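Local coordinates for protein ATP phosphoribosyltransferase (Methanobacterium thermoautotrophicum, PDB 2VD3) that probably catalyses the first step of histidine biosynthesis, condensing ATP with 5-phospho-alpha-D-ribose 1-diphosphate, and here binds the inhibitor histidine, at residues L75-G80 against P123-N128; D56-V61 against R79-E84. All coordinates share one frame; numbering follows the deposited sequence.

Interaction 1. Residues L75-G80 against P123-N128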
ATOM      1  N   LEU A  75     -19.539 -17.691  -7.960  1.00 42.70           N
ATOM      2  CA  LEU A  75     -20.247 -16.495  -7.511  1.00 42.69           C
ATOM      3  C   LEU A  75     -21.643 -16.444  -8.131  1.00 42.31           C
ATOM      4  O   LEU A  75     -22.617 -16.189  -7.433  1.00 42.47           O
ATOM      5  CB  LEU A  75     -19.420 -15.219  -7.786  1.00 42.50           C
ATOM      6  CG  LEU A  75     -18.005 -15.197  -7.153  1.00 43.33           C
ATOM      7  CD1 LEU A  75     -17.175 -13.998  -7.594  1.00 41.66           C
ATOM      8  CD2 LEU A  75     -18.051 -15.266  -5.627  1.00 42.27           C
ATOM      9  N   ILE A  76     -21.730 -16.742  -9.427  1.00 42.26           N
ATOM     10  CA  ILE A  76     -23.011 -16.851 -10.132  1.00 42.31           C
ATOM     11  C   ILE A  76     -23.914 -17.877  -9.448  1.00 42.60           C
ATOM     12  O   ILE A  76     -25.087 -17.609  -9.201  1.00 43.08           O
ATOM     13  CB  ILE A  76     -22.825 -17.236 -11.633  1.00 42.63           C
ATOM     14  CG1 ILE A  76     -21.904 -16.234 -12.347  1.00 41.80           C
ATOM     15  CG2 ILE A  76     -24.171 -17.333 -12.331  1.00 41.74           C
ATOM     16  CD1 ILE A  76     -21.522 -16.618 -13.759  1.00 41.34           C
ATOM     17  N   VAL A  77     -23.368 -19.042  -9.121  1.00 42.58           N
ATOM     18  CA  VAL A  77     -24.167 -20.072  -8.474  1.00 42.58           C
ATOM     19  C   VAL A  77     -24.560 -19.688  -7.050  1.00 42.57           C
ATOM     20  O   VAL A  77     -25.718 -19.876  -6.669  1.00 42.47           O
ATOM     21  CB  VAL A  77     -23.488 -21.456  -8.519  1.00 42.68           C
ATOM     22  CG1 VAL A  77     -24.147 -22.413  -7.532  1.00 42.19           C
ATOM     23  CG2 VAL A  77     -23.575 -22.025  -9.929  1.00 42.57           C
ATOM     24  N   GLU A  78     -23.610 -19.136  -6.286  1.00 42.33           N
ATOM     25  CA  GLU A  78     -23.859 -18.759  -4.890  1.00 42.18           C
ATOM     26  C   GLU A  78     -25.012 -17.763  -4.754  1.00 42.69           C
ATOM     27  O   GLU A  78     -25.897 -17.933  -3.913  1.00 42.51           O
ATOM     28  CB  GLU A  78     -22.590 -18.203  -4.235  1.00 42.07           C
ATOM     29  CG  GLU A  78     -22.749 -17.824  -2.757  1.00 41.34           C
ATOM     30  CD  GLU A  78     -22.922 -19.028  -1.826  1.00 41.39           C
ATOM     31  OE1 GLU A  78     -22.606 -20.170  -2.234  1.00 41.02           O
ATOM     32  OE2 GLU A  78     -23.369 -18.823  -0.678  1.00 41.06           O
ATOM     33  N   ARG A  79     -24.994 -16.734  -5.594  1.00 43.00           N
ATOM     34  CA  ARG A  79     -26.073 -15.756  -5.635  1.00 43.56           C
ATOM     35  C   ARG A  79     -27.364 -16.313  -6.192  1.00 43.58           C
ATOM     36  O   ARG A  79     -28.436 -15.767  -5.930  1.00 43.68           O
ATOM     37  CB  ARG A  79     -25.666 -14.573  -6.500  1.00 43.78           C
ATOM     38  CG  ARG A  79     -24.620 -13.709  -5.886  1.00 45.01           C
ATOM     39  CD  ARG A  79     -25.246 -12.716  -4.951  1.00 46.94           C
ATOM     40  NE  ARG A  79     -24.399 -11.538  -4.891  1.00 49.30           N
ATOM     41  CZ  ARG A  79     -24.797 -10.325  -4.539  1.00 50.04           C
ATOM     42  NH1 ARG A  79     -23.908  -9.336  -4.519  1.00 50.47           N
ATOM     43  NH2 ARG A  79     -26.062 -10.098  -4.207  1.00 49.63           N
ATOM     44  N   GLY A  80     -27.266 -17.375  -6.984  1.00 43.80           N
ATOM     45  CA  GLY A  80     -28.433 -17.914  -7.670  1.00 44.52           C
ATOM     46  C   GLY A  80     -29.088 -16.905  -8.600  1.00 44.93           C
ATOM     47  O   GLY A  80     -30.280 -16.993  -8.863  1.00 44.81           O
ATOM     48  N   PRO A 123     -22.074 -20.414   1.780  1.00 45.10           N
ATOM     49  CA  PRO A 123     -23.151 -21.113   2.481  1.00 45.17           C
ATOM     50  C   PRO A 123     -24.257 -21.611   1.555  1.00 45.38           C
ATOM     51  O   PRO A 123     -24.809 -22.678   1.799  1.00 45.54           O
ATOM     52  CB  PRO A 123     -23.686 -20.056   3.453  1.00 45.15           C
ATOM     53  CG  PRO A 123     -23.274 -18.752   2.858  1.00 44.79           C
ATOM     54  CD  PRO A 123     -21.961 -19.007   2.218  1.00 44.76           C
ATOM     55  N   GLY A 124     -24.561 -20.862   0.499  1.00 45.56           N
ATOM     56  CA  GLY A 124     -25.590 -21.270  -0.459  1.00 45.97           C
ATOM     57  C   GLY A 124     -25.264 -22.584  -1.145  1.00 46.24           C
ATOM     58  O   GLY A 124     -26.031 -23.546  -1.076  1.00 46.29           O
ATOM     59  N   ILE A 125     -24.114 -22.615  -1.806  1.00 46.56           N
ATOM     60  CA  ILE A 125     -23.611 -23.825  -2.451  1.00 46.86           C
ATOM     61  C   ILE A 125     -23.462 -24.949  -1.428  1.00 47.02           C
ATOM     62  O   ILE A 125     -23.803 -26.093  -1.717  1.00 47.22           O
ATOM     63  CB  ILE A 125     -22.255 -23.556  -3.174  1.00 46.90           C
ATOM     64  CG1 ILE A 125     -22.471 -22.641  -4.387  1.00 47.23           C
ATOM     65  CG2 ILE A 125     -21.557 -24.866  -3.572  1.00 46.40           C
ATOM     66  CD1 ILE A 125     -21.201 -21.938  -4.906  1.00 47.16           C
ATOM     67  N   THR A 126     -22.976 -24.617  -0.232  1.00 47.11           N
ATOM     68  CA  THR A 126     -22.726 -25.630   0.787  1.00 47.47           C
ATOM     69  C   THR A 126     -24.025 -26.211   1.372  1.00 48.08           C
ATOM     70  O   THR A 126     -24.136 -27.431   1.501  1.00 47.76           O
ATOM     71  CB  THR A 126     -21.724 -25.155   1.896  1.00 47.54           C
ATOM     72  OG1 THR A 126     -20.520 -24.656   1.290  1.00 46.83           O
ATOM     73  CG2 THR A 126     -21.349 -26.309   2.827  1.00 46.35           C
ATOM     74  N   GLU A 127     -24.995 -25.354   1.709  1.00 48.67           N
ATOM     75  CA  GLU A 127     -26.306 -25.842   2.158  1.00 49.58           C
ATOM     76  C   GLU A 127     -26.875 -26.763   1.097  1.00 49.59           C
ATOM     77  O   GLU A 127     -27.320 -27.868   1.396  1.00 49.67           O
ATOM     78  CB  GLU A 127     -27.303 -24.709   2.443  1.00 49.81           C
ATOM     79  CG  GLU A 127     -26.965 -23.808   3.646  1.00 51.89           C
ATOM     80  CD  GLU A 127     -27.235 -24.440   5.020  1.00 54.62           C
ATOM     81  OE1 GLU A 127     -27.614 -25.634   5.101  1.00 54.91           O
ATOM     82  OE2 GLU A 127     -27.066 -23.718   6.032  1.00 55.70           O
ATOM     83  N   ASN A 128     -26.819 -26.302  -0.150  1.00 49.97           N
ATOM     84  CA  ASN A 128     -27.351 -27.033  -1.297  1.00 50.02           C
ATOM     85  C   ASN A 128     -26.693 -28.393  -1.536  1.00 49.92           C
ATOM     86  O   ASN A 128     -27.379 -29.362  -1.855  1.00 49.96           O
ATOM     87  CB  ASN A 128     -27.244 -26.178  -2.557  1.00 50.04           C
ATOM     88  CG  ASN A 128     -28.227 -26.592  -3.620  1.00 50.21           C
ATOM     89  OD1 ASN A 128     -29.432 -26.372  -3.486  1.00 51.33           O
ATOM     90  ND2 ASN A 128     -27.724 -27.191  -4.690  1.00 50.22           N
TER

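Interaction 2. Residues D56-V61 against R79-E84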
ATOM      1  N   ASP A  56     -20.654  -9.091  -7.014  1.00 41.64           N
ATOM      2  CA  ASP A  56     -21.816  -8.263  -7.330  1.00 42.10           C
ATOM      3  C   ASP A  56     -22.217  -8.372  -8.798  1.00 42.39           C
ATOM      4  O   ASP A  56     -23.328  -8.013  -9.179  1.00 43.07           O
ATOM      5  CB  ASP A  56     -21.518  -6.794  -7.003  1.00 42.31           C
ATOM      6  CG  ASP A  56     -21.461  -6.517  -5.522  1.00 42.41           C
ATOM      7  OD1 ASP A  56     -20.698  -5.618  -5.133  1.00 44.29           O
ATOM      8  OD2 ASP A  56     -22.185  -7.166  -4.739  1.00 43.96           O
ATOM      9  N   ILE A  57     -21.306  -8.862  -9.631  1.00 42.65           N
ATOM     10  CA  ILE A  57     -21.571  -8.971 -11.066  1.00 42.60           C
ATOM     11  C   ILE A  57     -22.782  -9.864 -11.448  1.00 42.92           C
ATOM     12  O   ILE A  57     -23.558  -9.497 -12.325  1.00 43.09           O
ATOM     13  CB  ILE A  57     -20.293  -9.347 -11.846  1.00 42.64           C
ATOM     14  CG1 ILE A  57     -19.244  -8.232 -11.676  1.00 42.82           C
ATOM     15  CG2 ILE A  57     -20.619  -9.594 -13.308  1.00 41.80           C
ATOM     16  CD1 ILE A  57     -17.946  -8.402 -12.465  1.00 41.81           C
ATOM     17  N   PRO A  58     -22.947 -11.037 -10.812  1.00 43.11           N
ATOM     18  CA  PRO A  58     -24.165 -11.780 -11.140  1.00 43.21           C
ATOM     19  C   PRO A  58     -25.453 -10.936 -11.012  1.00 43.63           C
ATOM     20  O   PRO A  58     -26.243 -10.886 -11.952  1.00 43.42           O
ATOM     21  CB  PRO A  58     -24.142 -12.932 -10.135  1.00 42.84           C
ATOM     22  CG  PRO A  58     -22.713 -13.158  -9.900  1.00 43.16           C
ATOM     23  CD  PRO A  58     -22.102 -11.785  -9.862  1.00 43.02           C
ATOM     24  N   GLU A  59     -25.632 -10.256  -9.878  1.00 44.27           N
ATOM     25  CA  GLU A  59     -26.795  -9.392  -9.656  1.00 44.95           C
ATOM     26  C   GLU A  59     -26.900  -8.184 -10.603  1.00 44.67           C
ATOM     27  O   GLU A  59     -27.982  -7.919 -11.128  1.00 44.52           O
ATOM     28  CB  GLU A  59     -26.873  -8.939  -8.191  1.00 45.23           C
ATOM     29  CG  GLU A  59     -27.309 -10.059  -7.236  1.00 47.75           C
ATOM     30  CD  GLU A  59     -28.685 -10.620  -7.560  1.00 49.69           C
ATOM     31  OE1 GLU A  59     -29.681 -10.090  -7.033  1.00 52.83           O
ATOM     32  OE2 GLU A  59     -28.779 -11.598  -8.329  1.00 50.58           O
ATOM     33  N   PHE A  60     -25.792  -7.467 -10.823  1.00 44.15           N
ATOM     34  CA  PHE A  60     -25.795  -6.342 -11.759  1.00 43.96           C
ATOM     35  C   PHE A  60     -26.278  -6.773 -13.138  1.00 43.95           C
ATOM     36  O   PHE A  60     -27.006  -6.027 -13.823  1.00 44.04           O
ATOM     37  CB  PHE A  60     -24.409  -5.688 -11.892  1.00 43.94           C
ATOM     38  CG  PHE A  60     -23.936  -4.967 -10.651  1.00 44.11           C
ATOM     39  CD1 PHE A  60     -24.821  -4.625  -9.627  1.00 43.67           C
ATOM     40  CD2 PHE A  60     -22.586  -4.606 -10.520  1.00 42.79           C
ATOM     41  CE1 PHE A  60     -24.361  -3.945  -8.486  1.00 43.82           C
ATOM     42  CE2 PHE A  60     -22.130  -3.926  -9.395  1.00 42.25           C
ATOM     43  CZ  PHE A  60     -23.013  -3.596  -8.376  1.00 42.65           C
ATOM     44  N   VAL A  61     -25.870  -7.971 -13.544  1.00 43.63           N
ATOM     45  CA  VAL A  61     -26.267  -8.522 -14.829  1.00 43.94           C
ATOM     46  C   VAL A  61     -27.699  -9.047 -14.790  1.00 44.34           C
ATOM     47  O   VAL A  61     -28.449  -8.869 -15.747  1.00 44.59           O
ATOM     48  CB  VAL A  61     -25.265  -9.608 -15.318  1.00 44.45           C
ATOM     49  CG1 VAL A  61     -25.738 -10.263 -16.619  1.00 43.61           C
ATOM     50  CG2 VAL A  61     -23.861  -9.000 -15.500  1.00 43.14           C
ATOM     51  N   ARG A  79     -24.994 -16.734  -5.594  1.00 43.00           N
ATOM     52  CA  ARG A  79     -26.073 -15.756  -5.635  1.00 43.56           C
ATOM     53  C   ARG A  79     -27.364 -16.313  -6.192  1.00 43.58           C
ATOM     54  O   ARG A  79     -28.436 -15.767  -5.930  1.00 43.68           O
ATOM     55  CB  ARG A  79     -25.666 -14.573  -6.500  1.00 43.78           C
ATOM     56  CG  ARG A  79     -24.620 -13.709  -5.886  1.00 45.01           C
ATOM     57  CD  ARG A  79     -25.246 -12.716  -4.951  1.00 46.94           C
ATOM     58  NE  ARG A  79     -24.399 -11.538  -4.891  1.00 49.30           N
ATOM     59  CZ  ARG A  79     -24.797 -10.325  -4.539  1.00 50.04           C
ATOM     60  NH1 ARG A  79     -23.908  -9.336  -4.519  1.00 50.47           N
ATOM     61  NH2 ARG A  79     -26.062 -10.098  -4.207  1.00 49.63           N
ATOM     62  N   GLY A  80     -27.266 -17.375  -6.984  1.00 43.80           N
ATOM     63  CA  GLY A  80     -28.433 -17.914  -7.670  1.00 44.52           C
ATOM     64  C   GLY A  80     -29.088 -16.905  -8.600  1.00 44.93           C
ATOM     65  O   GLY A  80     -30.280 -16.993  -8.863  1.00 44.81           O
ATOM     66  N   SER A  81     -28.290 -15.965  -9.111  1.00 45.37           N
ATOM     67  CA  SER A  81     -28.774 -14.870  -9.957  1.00 45.81           C
ATOM     68  C   SER A  81     -29.355 -15.373 -11.269  1.00 45.62           C
ATOM     69  O   SER A  81     -28.897 -16.388 -11.806  1.00 45.79           O
ATOM     70  CB  SER A  81     -27.624 -13.902 -10.256  1.00 46.18           C
ATOM     71  OG  SER A  81     -27.115 -13.326  -9.057  1.00 47.28           O
ATOM     72  N   ASP A  82     -30.351 -14.660 -11.790  1.00 45.23           N
ATOM     73  CA  ASP A  82     -30.998 -15.057 -13.034  1.00 44.84           C
ATOM     74  C   ASP A  82     -30.294 -14.423 -14.228  1.00 44.93           C
ATOM     75  O   ASP A  82     -30.585 -13.285 -14.616  1.00 44.87           O
ATOM     76  CB  ASP A  82     -32.488 -14.724 -12.999  1.00 44.74           C
ATOM     77  CG  ASP A  82     -33.159 -14.859 -14.356  1.00 44.68           C
ATOM     78  OD1 ASP A  82     -34.076 -14.066 -14.629  1.00 44.90           O
ATOM     79  OD2 ASP A  82     -32.773 -15.739 -15.152  1.00 44.93           O
ATOM     80  N   VAL A  83     -29.367 -15.184 -14.809  1.00 44.95           N
ATOM     81  CA  VAL A  83     -28.514 -14.713 -15.906  1.00 45.03           C
ATOM     82  C   VAL A  83     -28.328 -15.794 -16.979  1.00 45.22           C
ATOM     83  O   VAL A  83     -28.437 -16.981 -16.682  1.00 45.28           O
ATOM     84  CB  VAL A  83     -27.122 -14.298 -15.382  1.00 45.09           C
ATOM     85  CG1 VAL A  83     -27.238 -13.093 -14.459  1.00 45.19           C
ATOM     86  CG2 VAL A  83     -26.442 -15.478 -14.660  1.00 43.98           C
ATOM     87  N   GLU A  84     -28.050 -15.377 -18.216  1.00 45.32           N
ATOM     88  CA  GLU A  84     -27.673 -16.302 -19.294  1.00 45.70           C
ATOM     89  C   GLU A  84     -26.145 -16.450 -19.359  1.00 45.57           C
ATOM     90  O   GLU A  84     -25.451 -15.453 -19.475  1.00 45.41           O
ATOM     91  CB  GLU A  84     -28.175 -15.790 -20.654  1.00 45.61           C
ATOM     92  CG  GLU A  84     -29.652 -15.395 -20.711  1.00 47.27           C
ATOM     93  CD  GLU A  84     -30.583 -16.528 -20.308  1.00 47.54           C
ATOM     94  OE1 GLU A  84     -31.587 -16.246 -19.644  1.00 49.12           O
ATOM     95  OE2 GLU A  84     -30.304 -17.701 -20.629  1.00 47.95           O
TER

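Interaction 1. Residues L75-G80 against P123-N128
Both oxygens of one carboxylate, that of Glu78, are engaged by consecutive backbone N-H groups in the first turn of helix 123-132. Gly124 N donates to Glu78 OE2 over 2.6 Å, on the syn lone pair, while Ile125 N reaches Glu78 OE1 at 2.9 Å in a nearly straight bond (172°) from above the carboxylate plane. Glu78 OE2 also lies 3.2 Å from Pro123 CD, a packing contact, since the proline nitrogen has no hydrogen to offer. Gly124 suits this spot, since a CB there would run into OE2. The carboxylate arrives because CG stands anti to the backbone N and the chain then bends at chi2 (70°). The side chain of Ile125 packs beside the same carboxylate: its CG1 comes within 3.3 Å of Glu78 OE1 and, crossing Val77 at about a right angle, meets Val77 CG1 at 3.6 Å. Further out, Thr126 OG1 bonds to Phe122 O and Thr120 OG1, tying the helix start to the strand before it. With the local axes 8.5 Å apart and inclined at 71°, this is an acidic side chain received at the amino end of a helix, bridging what are probably the two lobes of a periplasmic-binding-protein-like fold.

Interaction 2. Residues D56-V61 against R79-E84
Two bent chains, Glu59 at chi2 (-60°) and Arg79 at chi2 (-84°), bring the polar groups together; in both, as in Asp56 and Ser81, the first side-chain branch lies beside the backbone N, anti to the carbonyl carbon. The fold in Arg79 lays its guanidinium over the aliphatic part of Glu59, whose CG sits against one face, 3.3 Å from Arg79 NH2. Asp56 comes instead to the edge: its OD2 forms a salt bridge with Arg79 NH1 at 2.8 Å, in the guanidinium plane, although the two flat groups are turned 67° apart. Beyond this, Glu59 sends OE2 to Ser81, whose OG donates a short 2.5 Å hydrogen bond to Glu59 OE2 on its anti lone pair. Pro58 supports the hydroxyl from the helix side, its CB 3.2 Å from Ser81 OG. An alanine in place of Glu59 would lose both the acceptor for Ser81 and the methylene lying over the guanidinium, and would probably loosen the turn after helix 73-79. Further along, Val83 CG1 approaches Pro58 O at 3.5 Å and meets Val61 CG1 at 3.9 Å, the two valines crossing at about a right angle. Neighbours extend the polar network: Arg79 NE bonds to Ala55 O, Arg79 NH2 to Glu141 O of the second subunit, and Asp56 OD2 also accepts from Thr143 N of that subunit. Glu59 OE1 remains 4.6 Å from Arg79 NH2 and well out of the guanidinium plane, so that pair interacts through charge alone. A guanidinium gripped at its edge by Asp56 and lying near a second carboxylate should favour the ionised form of both acids, and its bonds join an intramolecular turn to the subunit interface.

Overall arrangement
Helix 73-79 illustrates how one short element can serve two neighbours. Through Glu78 and Val77 it meets helix 123-132 in interaction 1, and Arg79, toward its carboxyl end, leads through Gly80, with positive phi, into the loop of interaction 2. The centres of the two contacts are 12 Å apart, and Ile76 fills the ground between them: its CA lies 3.7 Å from Pro58 CG, and its CG2 is 3.7 Å from Val83 CG2. A magnesium ion sits about 4 Å from the side chain of Glu59, whereas Ile125 has one about 11 Å from its side chain. The histidine pocket, with residues such as Thr239 and His256, belongs to the C-terminal domain instead.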